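Local coordinates for N6 adenine specific DNA methylase (Encephalitozoon cuniculi, PDB 3Q87), which catalyses, as the Mtq2 catalytic subunit in complex with Trm112, the S-adenosylmethionine-dependent methylation of the translation termination factor eRF1, at the interface of chains B and A. Coordinates in Å, arbitrary orientation; residue numbers count along the deposited sequence, not the author numbering. Chains: chain A, N6 adenine specific DNA methylase; chain B, Putative uncharacterized protein ECU08_1170.

Contact 1: the interface of chains B and A. Residues chain B 117-120; chain A 52, 67-69.
A:Arg67 of the S-adenosylmethionine-dependent methyltransferase Mtq2 runs alongside B:Glu117 of its Trm112-like partner, both side chains pointing the same way. A:Arg67 CG is anti to the backbone N (chi1 170°) and the chain stays extended to NE, which carries the guanidinium out to two carboxylates. NH1 forms salt bridges with B:Glu117 OE2 and B:Asp120 OD2, each at 3.0 Å. Both acids lie at the guanidinium edge, but the B:Glu117 carboxylate is turned 71° from its plane, and the hydrogen-bond geometry is weak, leaving charge attraction as the likely main contribution. The branched B:Val119 packs against the arginine: its CB sits over one guanidinium face, toward the rim, while CG2 packs on A:Arg67 CG at 3.7 Å. On chain A, NE donates in the guanidinium plane to the A:Leu52 carbonyl O at 2.7 Å, fixing the rotation of the group. On chain B, B:Glu117 OE2 is held by the backbone N of B:Asp120 at 2.7 Å and also by that of B:Val119. The A:Arg67 carbonyl O accepts from B:Thr118 N and, on a lone pair, from its hydroxyl OG1 at 2.8 Å. A water links OG1 to the backbone N of A:Asp69, an S-adenosylmethionine-binding residue.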
loop_
_atom_site.group_PDB
_atom_site.type_symbol
_atom_site.label_atom_id
_atom_site.label_comp_id
_atom_site.label_asym_id
_atom_site.label_seq_id
_atom_site.Cartn_x
_atom_site.Cartn_y
_atom_site.Cartn_z
ATOM N N GLU B 117 2.994 -11.177 2.745
ATOM C CA GLU B 117 2.127 -11.583 3.816
ATOM C C GLU B 117 2.628 -10.976 5.122
ATOM O O GLU B 117 3.618 -11.430 5.673
ATOM C CB GLU B 117 2.132 -13.106 3.888
ATOM C CG GLU B 117 1.598 -13.640 5.192
ATOM C CD GLU B 117 0.106 -13.427 5.303
ATOM O OE1 GLU B 117 -0.645 -13.993 4.478
ATOM O OE2 GLU B 117 -0.314 -12.682 6.208
ATOM N N THR B 118 1.955 -9.949 5.622
ATOM C CA THR B 118 2.447 -9.293 6.833
ATOM C C THR B 118 1.580 -9.562 8.060
ATOM O O THR B 118 1.807 -9.004 9.135
ATOM C CB THR B 118 2.595 -7.767 6.637
ATOM O OG1 THR B 118 1.301 -7.134 6.673
ATOM C CG2 THR B 118 3.330 -7.451 5.298
ATOM N N VAL B 119 0.574 -10.404 7.898
ATOM C CA VAL B 119 -0.346 -10.690 8.992
ATOM C C VAL B 119 0.086 -11.982 9.656
ATOM O O VAL B 119 0.316 -12.009 10.850
ATOM C CB VAL B 119 -1.815 -10.815 8.514
ATOM C CG1 VAL B 119 -2.750 -11.113 9.700
ATOM C CG2 VAL B 119 -2.251 -9.543 7.802
ATOM N N ASP B 120 0.210 -13.048 8.868
ATOM C CA ASP B 120 0.647 -14.337 9.392
ATOM C C ASP B 120 2.164 -14.451 9.274
ATOM O O ASP B 120 2.699 -14.946 8.282
ATOM C CB ASP B 120 -0.054 -15.490 8.670
ATOM C CG ASP B 120 -1.566 -15.484 8.893
ATOM O OD1 ASP B 120 -2.012 -15.053 9.978
ATOM O OD2 ASP B 120 -2.311 -15.913 7.982
ATOM N N LEU A 52 -6.739 -7.215 4.178
ATOM C CA LEU A 52 -6.666 -8.248 5.197
ATOM C C LEU A 52 -7.130 -9.582 4.611
ATOM O O LEU A 52 -6.739 -10.648 5.080
ATOM C CB LEU A 52 -7.558 -7.856 6.382
ATOM C CG LEU A 52 -7.455 -8.697 7.649
ATOM C CD1 LEU A 52 -6.025 -8.610 8.186
ATOM C CD2 LEU A 52 -8.457 -8.185 8.683
ATOM N N ARG A 67 -0.735 -8.381 1.877
ATOM C CA ARG A 67 -1.762 -8.690 2.864
ATOM C C ARG A 67 -1.326 -8.035 4.172
ATOM O O ARG A 67 -0.245 -8.326 4.678
ATOM C CB ARG A 67 -1.964 -10.186 3.050
ATOM C CG ARG A 67 -2.857 -10.464 4.247
ATOM C CD ARG A 67 -3.409 -11.847 4.246
ATOM N NE ARG A 67 -4.446 -12.009 5.267
ATOM C CZ ARG A 67 -4.316 -12.771 6.346
ATOM N NH1 ARG A 67 -3.188 -13.436 6.551
ATOM N NH2 ARG A 67 -5.307 -12.866 7.220
ATOM N N ALA A 68 -2.138 -7.119 4.686
ATOM C CA ALA A 68 -1.750 -6.351 5.865
ATOM C C ALA A 68 -2.961 -5.859 6.629
ATOM O O ALA A 68 -4.044 -5.717 6.063
ATOM C CB ALA A 68 -0.886 -5.167 5.461
ATOM N N ASP A 69 -2.754 -5.576 7.915
ATOM C CA ASP A 69 -3.791 -5.021 8.780
ATOM C C ASP A 69 -3.585 -3.506 8.810
ATOM O O ASP A 69 -2.628 -3.014 9.408
ATOM C CB ASP A 69 -3.673 -5.646 10.183
ATOM C CG ASP A 69 -4.871 -5.339 11.082
ATOM O OD1 ASP A 69 -5.624 -4.380 10.807
ATOM O OD2 ASP A 69 -5.049 -6.069 12.071
HETATM O O HOH W 1 -0.088 -6.498 9.018
HETATM O O HOH W 2 -4.828 -13.973 9.890
#

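Contact 2: the interface of chains B and A. Residues chain B 114-117; chain A 54, 57-58, 65-67.
Strand 115-117 of chain B lies parallel to strand 65-67 of chain A, and helix 54-58 of chain A approaches the same strand through its side chains. Backbone groups join the two strands: B:Val116 N donates to A:Leu65 O at 3.1 Å, and A:Arg67 N returns a bond to B:Val116 O at 2.7 Å. These bonds enclose A:Val66, which pairs with B:Val116 in the bridge.

B:Ile115 is the main apolar side chain here, and its two branches divide the work. CG1 is anti to the carbonyl carbon (chi1 -60°) and passes A:Leu65 CB at 3.9 Å, carrying CD1 on to A:Leu57 CB, also at 3.9 Å. CG2, the other branch, lies 3.8 Å from A:Leu57 CD1. The isoleucine slants across both leucines, and its beta-branched shape suits a strand residue that packs against a neighbouring strand on one side and a helix on the other. A:Ile54 and A:Glu58 border this patch more distantly.

At the start of the pairing, two waters that bond to each other extend the link between the strands. One links B:Ser114 O to A:Leu65 N, and the other bridges B:Ser114 O to A:Leu65 O, with the water oxygen 2.6 Å from A:Leu65 O. In the Rossmann-like methyltransferase fold, strand 65-67 probably forms an edge of the central sheet, which the Trm112 strand extends across the chain boundary.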
loop_
_atom_site.group_PDB
_atom_site.type_symbol
_atom_site.label_atom_id
_atom_site.label_comp_id
_atom_site.label_asym_id
_atom_site.label_seq_id
_atom_site.Cartn_x
_atom_site.Cartn_y
_atom_site.Cartn_z
ATOM N N SER B 114 3.595 -14.098 -5.111
ATOM C CA SER B 114 3.837 -12.661 -5.300
ATOM C C SER B 114 3.209 -11.731 -4.251
ATOM O O SER B 114 3.485 -10.542 -4.237
ATOM C CB SER B 114 3.418 -12.223 -6.700
ATOM O OG SER B 114 4.070 -13.032 -7.658
ATOM N N ILE B 115 2.363 -12.260 -3.380
ATOM C CA ILE B 115 1.772 -11.418 -2.345
ATOM C C ILE B 115 2.663 -11.377 -1.104
ATOM O O ILE B 115 3.176 -12.416 -0.673
ATOM C CB ILE B 115 0.403 -11.944 -1.939
ATOM C CG1 ILE B 115 -0.524 -11.961 -3.161
ATOM C CG2 ILE B 115 -0.175 -11.082 -0.815
ATOM C CD1 ILE B 115 -1.744 -12.882 -2.998
ATOM N N VAL B 116 2.864 -10.183 -0.546
ATOM C CA VAL B 116 3.601 -10.047 0.712
ATOM C C VAL B 116 2.659 -10.221 1.904
ATOM O O VAL B 116 1.663 -9.517 2.055
ATOM C CB VAL B 116 4.314 -8.699 0.840
ATOM C CG1 VAL B 116 5.109 -8.634 2.169
ATOM C CG2 VAL B 116 5.232 -8.456 -0.370
ATOM N N GLU B 117 2.994 -11.177 2.745
ATOM C CA GLU B 117 2.127 -11.583 3.816
ATOM C C GLU B 117 2.628 -10.976 5.122
ATOM O O GLU B 117 3.618 -11.430 5.673
ATOM C CB GLU B 117 2.132 -13.106 3.888
ATOM C CG GLU B 117 1.598 -13.640 5.192
ATOM C CD GLU B 117 0.106 -13.427 5.303
ATOM O OE1 GLU B 117 -0.645 -13.993 4.478
ATOM O OE2 GLU B 117 -0.314 -12.682 6.208
ATOM N N ILE A 54 -7.203 -12.501 2.178
ATOM C CA ILE A 54 -6.276 -13.135 1.241
ATOM C C ILE A 54 -6.992 -13.654 -0.014
ATOM O O ILE A 54 -6.449 -13.624 -1.122
ATOM C CB ILE A 54 -5.458 -14.275 1.915
ATOM C CG1 ILE A 54 -4.232 -14.606 1.069
ATOM C CG2 ILE A 54 -6.314 -15.519 2.155
ATOM C CD1 ILE A 54 -3.264 -13.451 0.927
ATOM N N LEU A 57 -7.170 -10.931 -2.520
ATOM C CA LEU A 57 -5.854 -10.702 -3.095
ATOM C C LEU A 57 -5.517 -11.780 -4.118
ATOM O O LEU A 57 -4.873 -11.501 -5.118
ATOM C CB LEU A 57 -4.768 -10.653 -2.012
ATOM C CG LEU A 57 -4.766 -9.454 -1.054
ATOM C CD1 LEU A 57 -3.528 -9.519 -0.149
ATOM C CD2 LEU A 57 -4.824 -8.118 -1.795
ATOM N N GLU A 58 -5.942 -13.010 -3.845
ATOM C CA GLU A 58 -5.685 -14.143 -4.732
ATOM C C GLU A 58 -6.477 -14.074 -6.045
ATOM O O GLU A 58 -6.124 -14.734 -7.016
ATOM C CB GLU A 58 -5.995 -15.460 -4.018
ATOM C CG GLU A 58 -4.909 -15.892 -3.029
ATOM C CD GLU A 58 -5.353 -17.056 -2.150
ATOM O OE1 GLU A 58 -6.550 -17.430 -2.201
ATOM O OE2 GLU A 58 -4.510 -17.592 -1.399
ATOM N N LEU A 65 0.723 -6.373 -4.421
ATOM C CA LEU A 65 -0.183 -6.860 -3.400
ATOM C C LEU A 65 0.504 -7.126 -2.065
ATOM O O LEU A 65 1.542 -7.798 -2.006
ATOM C CB LEU A 65 -0.887 -8.123 -3.900
ATOM C CG LEU A 65 -1.577 -7.962 -5.265
ATOM C CD1 LEU A 65 -2.380 -9.202 -5.594
ATOM C CD2 LEU A 65 -2.479 -6.726 -5.305
ATOM N N VAL A 66 -0.090 -6.583 -1.006
ATOM C CA VAL A 66 0.354 -6.826 0.355
ATOM C C VAL A 66 -0.834 -7.244 1.198
ATOM O O VAL A 66 -1.857 -6.557 1.212
ATOM C CB VAL A 66 0.978 -5.552 0.971
ATOM C CG1 VAL A 66 1.596 -5.865 2.349
ATOM C CG2 VAL A 66 2.028 -4.970 0.017
ATOM N N ARG A 67 -0.735 -8.381 1.877
ATOM C CA ARG A 67 -1.762 -8.690 2.864
ATOM C C ARG A 67 -1.326 -8.035 4.172
ATOM O O ARG A 67 -0.245 -8.326 4.678
ATOM C CB ARG A 67 -1.964 -10.186 3.050
ATOM C CG ARG A 67 -2.857 -10.464 4.247
ATOM C CD ARG A 67 -3.409 -11.847 4.246
ATOM N NE ARG A 67 -4.446 -12.009 5.267
ATOM C CZ ARG A 67 -4.316 -12.771 6.346
ATOM N NH1 ARG A 67 -3.188 -13.436 6.551
ATOM N NH2 ARG A 67 -5.307 -12.866 7.220
HETATM O O HOH W 3 2.124 -8.354 -6.076
HETATM O O HOH W 4 3.551 -7.708 -3.705
#

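Contact 3: the interface of chains B and A. Residues chain B 7-10, 17, 44; chain A 74-75, 78.
A short antiparallel beta bridge pairs B:Leu9 with A:Ile74, joining the loop after 3-10 helix 3-7 of chain B to the loop that enters 3-10 helix 76-78 of chain A. Beside it, A:Asn75 N donates to the B:Leu8 carbonyl O at 2.7 Å. A second bond comes from a side chain: the hydroxyl OG of A:Ser78 reaches B:Gly7 O at 2.6 Å, tilted 20° from the carbonyl plane. Serine suits this place because its short arm brings a donor to the end of the 3-10 helix while its CB still packs on B:Leu8 CD2, at 3.7 Å.

A:Asn75 hides more surface than the other residues of this patch. With CG anti to the backbone N (chi1 -178°), its amide points between two methionines. B:Met17 crosses it at about a right angle, bringing SD to 3.9 Å from CG. B:Met44 instead meets it tip to tip, its methyl CE lying 3.4 Å from ND2. Both thioether chains are bent at chi2 and chi3, and such unbranched chains can adapt to a flat amide. B:Lys10 lays its aliphatic stem along the A:Ile74 to A:Asn75 backbone, with CE 3.3 Å from A:Ile74 O.

B:Lys10 immediately precedes the zinc ligand B:Cys11, so the contact ties the N-terminal end of the Trm112 zinc site to the methyltransferase and likely helps set the orientation of the two subunits.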
loop_
_atom_site.group_PDB
_atom_site.type_symbol
_atom_site.label_atom_id
_atom_site.label_comp_id
_atom_site.label_asym_id
_atom_site.label_seq_id
_atom_site.Cartn_x
_atom_site.Cartn_y
_atom_site.Cartn_z
ATOM N N GLY B 7 11.044 0.034 -0.578
ATOM C CA GLY B 7 11.001 1.408 -0.106
ATOM C C GLY B 7 9.752 1.740 0.705
ATOM O O GLY B 7 9.672 2.791 1.340
ATOM N N LEU B 8 8.773 0.844 0.688
ATOM C CA LEU B 8 7.440 1.149 1.212
ATOM C C LEU B 8 7.044 0.290 2.408
ATOM O O LEU B 8 6.129 0.630 3.162
ATOM C CB LEU B 8 6.399 0.962 0.101
ATOM C CG LEU B 8 6.325 2.131 -0.883
ATOM C CD1 LEU B 8 6.050 1.671 -2.292
ATOM C CD2 LEU B 8 5.271 3.125 -0.424
ATOM N N LEU B 9 7.712 -0.840 2.575
ATOM C CA LEU B 9 7.332 -1.765 3.629
ATOM C C LEU B 9 8.199 -1.535 4.852
ATOM O O LEU B 9 9.318 -1.077 4.732
ATOM C CB LEU B 9 7.469 -3.207 3.152
ATOM C CG LEU B 9 6.422 -3.787 2.193
ATOM C CD1 LEU B 9 6.956 -5.027 1.508
ATOM C CD2 LEU B 9 5.143 -4.115 2.938
ATOM N N LYS B 10 7.680 -1.856 6.026
ATOM C CA LYS B 10 8.484 -1.789 7.237
ATOM C C LYS B 10 8.078 -2.892 8.204
ATOM O O LYS B 10 6.987 -3.461 8.093
ATOM C CB LYS B 10 8.333 -0.428 7.916
ATOM C CG LYS B 10 6.966 -0.196 8.576
ATOM C CD LYS B 10 6.933 1.144 9.299
ATOM C CE LYS B 10 5.655 1.341 10.104
ATOM N NZ LYS B 10 5.668 0.550 11.361
ATOM N N MET B 17 12.487 2.588 11.847
ATOM C CA MET B 17 12.891 1.952 10.596
ATOM C C MET B 17 14.019 0.960 10.831
ATOM O O MET B 17 14.939 1.221 11.601
ATOM C CB MET B 17 13.361 2.980 9.559
ATOM C CG MET B 17 12.264 3.646 8.733
ATOM S SD MET B 17 11.194 2.505 7.830
ATOM C CE MET B 17 9.833 2.421 8.977
ATOM N N MET B 44 15.435 5.873 -0.371
ATOM C CA MET B 44 15.513 4.590 0.316
ATOM C C MET B 44 16.596 3.724 -0.319
ATOM O O MET B 44 17.199 2.870 0.339
ATOM C CB MET B 44 14.166 3.860 0.290
ATOM C CG MET B 44 13.064 4.514 1.133
ATOM S SD MET B 44 13.470 4.706 2.887
ATOM C CE MET B 44 12.643 3.286 3.597
ATOM N N ILE A 74 3.313 -0.779 6.737
ATOM C CA ILE A 74 3.573 0.202 5.697
ATOM C C ILE A 74 4.383 1.367 6.240
ATOM O O ILE A 74 4.050 1.948 7.272
ATOM C CB ILE A 74 2.242 0.761 5.082
ATOM C CG1 ILE A 74 1.373 -0.377 4.542
ATOM C CG2 ILE A 74 2.542 1.777 3.974
ATOM C CD1 ILE A 74 2.109 -1.305 3.537
ATOM N N ASN A 75 5.456 1.712 5.541
ATOM C CA ASN A 75 6.188 2.940 5.835
ATOM C C ASN A 75 5.463 4.130 5.207
ATOM O O ASN A 75 5.554 4.350 4.002
ATOM C CB ASN A 75 7.600 2.830 5.275
ATOM C CG ASN A 75 8.449 4.045 5.574
ATOM O OD1 ASN A 75 8.077 4.912 6.371
ATOM N ND2 ASN A 75 9.610 4.114 4.933
ATOM N N SER A 78 6.795 6.936 2.883
ATOM C CA SER A 78 7.049 6.652 1.481
ATOM C C SER A 78 5.803 6.778 0.620
ATOM O O SER A 78 5.873 6.672 -0.595
ATOM C CB SER A 78 7.679 5.270 1.339
ATOM O OG SER A 78 8.964 5.268 1.942
#

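Contact 4: the interface of chains B and A. Residues chain B 37-39; chain A 24-25, 42-46.
Hydrogen bonding between B:Ile39 and A:Thr46 centres on one side-chain hydroxyl. A:Thr46 OG1, anti to its own carbonyl carbon (chi1 -58°), accepts from the B:Ile39 backbone N at 2.6 Å in an almost straight bond. The same oxygen lies 2.9 Å from B:Val37 O, toward which it can donate only weakly. Threonine fits because a hydroxyl can both accept and donate, answering the N-H and the carbonyl of an extended loop stretch at once, and it does so from the first residue of strand 46-51.

Water adds a further link. One molecule lies within bonding distance of three carbonyl acceptors, B:Val37 O, A:Arg42 O and A:Asn45 O; having two protons, it can donate to at most two of them at once. Its distance to A:Asn45 O is 2.8 Å.

Apolar packing is carried by B:Val37, whose two methyls spread over chain A. CG1 meets the methyl CE of A:Met24 at 3.7 Å, the two side chains slanting past each other, while CG2 rests on the backbone of A:Arg44, 3.6 Å from CA. A compact branched residue can settle against this turn where the long arms of A:Arg44 and A:Lys43 lead away.

Within chain A, the A:Asn45 side chain braces the neighbouring loop: its amide oxygen OD1 receives A:Lys25 N at 2.9 Å, in the carbonyl plane and on a lone pair.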
loop_
_atom_site.group_PDB
_atom_site.type_symbol
_atom_site.label_atom_id
_atom_site.label_comp_id
_atom_site.label_asym_id
_atom_site.label_seq_id
_atom_site.Cartn_x
_atom_site.Cartn_y
_atom_site.Cartn_z
ATOM N N VAL B 37 3.100 4.319 -14.970
ATOM C CA VAL B 37 3.792 5.097 -13.957
ATOM C C VAL B 37 4.631 4.273 -12.967
ATOM O O VAL B 37 4.120 3.396 -12.247
ATOM C CB VAL B 37 2.785 5.969 -13.202
ATOM C CG1 VAL B 37 3.496 7.085 -12.457
ATOM C CG2 VAL B 37 1.783 6.546 -14.196
ATOM N N LYS B 38 5.922 4.581 -12.931
ATOM C CA LYS B 38 6.861 3.877 -12.073
ATOM C C LYS B 38 7.570 4.874 -11.189
ATOM O O LYS B 38 8.671 5.310 -11.493
ATOM C CB LYS B 38 7.900 3.117 -12.907
ATOM C CG LYS B 38 7.397 1.814 -13.510
ATOM C CD LYS B 38 8.503 1.081 -14.270
ATOM C CE LYS B 38 8.538 1.486 -15.725
ATOM N NZ LYS B 38 7.377 0.909 -16.468
ATOM N N ILE B 39 6.931 5.241 -10.091
ATOM C CA ILE B 39 7.542 6.128 -9.128
ATOM C C ILE B 39 8.045 5.307 -7.940
ATOM O O ILE B 39 7.324 4.446 -7.428
ATOM C CB ILE B 39 6.520 7.150 -8.660
ATOM C CG1 ILE B 39 5.927 7.863 -9.878
ATOM C CG2 ILE B 39 7.144 8.147 -7.711
ATOM C CD1 ILE B 39 4.909 8.880 -9.522
ATOM N N MET A 24 0.957 10.972 -10.806
ATOM C CA MET A 24 2.359 10.981 -10.402
ATOM C C MET A 24 2.548 10.837 -8.895
ATOM O O MET A 24 3.491 11.387 -8.333
ATOM C CB MET A 24 3.039 12.276 -10.851
ATOM C CG MET A 24 3.183 12.421 -12.351
ATOM S SD MET A 24 3.875 10.943 -13.093
ATOM C CE MET A 24 2.433 10.320 -13.958
ATOM N N LYS A 25 1.661 10.110 -8.234
ATOM C CA LYS A 25 1.820 9.882 -6.807
ATOM C C LYS A 25 2.171 8.434 -6.512
ATOM O O LYS A 25 2.050 7.564 -7.381
ATOM C CB LYS A 25 0.553 10.278 -6.063
ATOM C CG LYS A 25 0.136 11.732 -6.296
ATOM C CD LYS A 25 1.178 12.695 -5.758
ATOM C CE LYS A 25 0.781 14.141 -5.993
ATOM N NZ LYS A 25 1.107 14.553 -7.391
ATOM N N ARG A 42 -3.801 2.998 -11.165
ATOM C CA ARG A 42 -2.489 2.656 -11.698
ATOM C C ARG A 42 -2.222 3.273 -13.058
ATOM O O ARG A 42 -1.095 3.256 -13.544
ATOM C CB ARG A 42 -2.272 1.147 -11.738
ATOM C CG ARG A 42 -3.125 0.389 -12.728
ATOM C CD ARG A 42 -2.846 -1.106 -12.566
ATOM N NE ARG A 42 -3.653 -1.928 -13.460
ATOM C CZ ARG A 42 -3.339 -2.173 -14.726
ATOM N NH1 ARG A 42 -2.231 -1.658 -15.247
ATOM N NH2 ARG A 42 -4.133 -2.931 -15.473
ATOM N N LYS A 43 -3.259 3.834 -13.664
ATOM C CA LYS A 43 -3.095 4.471 -14.957
ATOM C C LYS A 43 -2.235 5.728 -14.854
ATOM O O LYS A 43 -1.511 6.055 -15.784
ATOM C CB LYS A 43 -4.461 4.768 -15.584
ATOM C CG LYS A 43 -5.243 3.490 -15.926
ATOM C CD LYS A 43 -6.596 3.771 -16.569
ATOM C CE LYS A 43 -7.523 4.484 -15.606
ATOM N NZ LYS A 43 -8.839 4.802 -16.238
ATOM N N ARG A 44 -2.287 6.407 -13.710
ATOM C CA ARG A 44 -1.572 7.663 -13.547
ATOM C C ARG A 44 -0.619 7.680 -12.355
ATOM O O ARG A 44 0.088 8.670 -12.136
ATOM C CB ARG A 44 -2.567 8.813 -13.416
ATOM C CG ARG A 44 -3.634 8.839 -14.514
ATOM C CD ARG A 44 -4.645 9.935 -14.222
ATOM N NE ARG A 44 -4.021 11.238 -14.413
ATOM C CZ ARG A 44 -4.564 12.389 -14.048
ATOM N NH1 ARG A 44 -5.757 12.404 -13.471
ATOM N NH2 ARG A 44 -3.913 13.521 -14.266
ATOM N N ASN A 45 -0.603 6.596 -11.585
ATOM C CA ASN A 45 0.168 6.563 -10.347
ATOM C C ASN A 45 0.849 5.226 -10.132
ATOM O O ASN A 45 0.546 4.247 -10.812
ATOM C CB ASN A 45 -0.733 6.857 -9.138
ATOM C CG ASN A 45 -1.506 8.157 -9.280
ATOM O OD1 ASN A 45 -1.006 9.234 -8.931
ATOM N ND2 ASN A 45 -2.748 8.059 -9.761
ATOM N N THR A 46 1.779 5.189 -9.178
ATOM C CA THR A 46 2.292 3.916 -8.693
ATOM C C THR A 46 1.506 3.504 -7.456
ATOM O O THR A 46 1.415 4.252 -6.485
ATOM C CB THR A 46 3.782 3.967 -8.379
ATOM O OG1 THR A 46 4.495 4.348 -9.563
ATOM C CG2 THR A 46 4.258 2.576 -7.927
HETATM O O HOH W 5 1.348 2.093 -12.325
#

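Contacts 1 and 2 are continuous, their C-alpha centres about 8 Å apart and both containing B:Glu117 and A:Arg67, so the strand pairing of contact 2 passes directly into the salt bridges of contact 1. Contact 3 lies about 15 Å from contact 1 and 16 Å from contact 2. Contact 4 is more remote, about 24 Å from contact 1 and 17 Å from contact 3, built on loops and on the start of strand 46-51, which leads on to A:Leu52 of contact 1. Such wide spacing should restrict rocking of Trm112 on Mtq2, while contact 1 brings the activator beside a residue of the S-adenosylmethionine site.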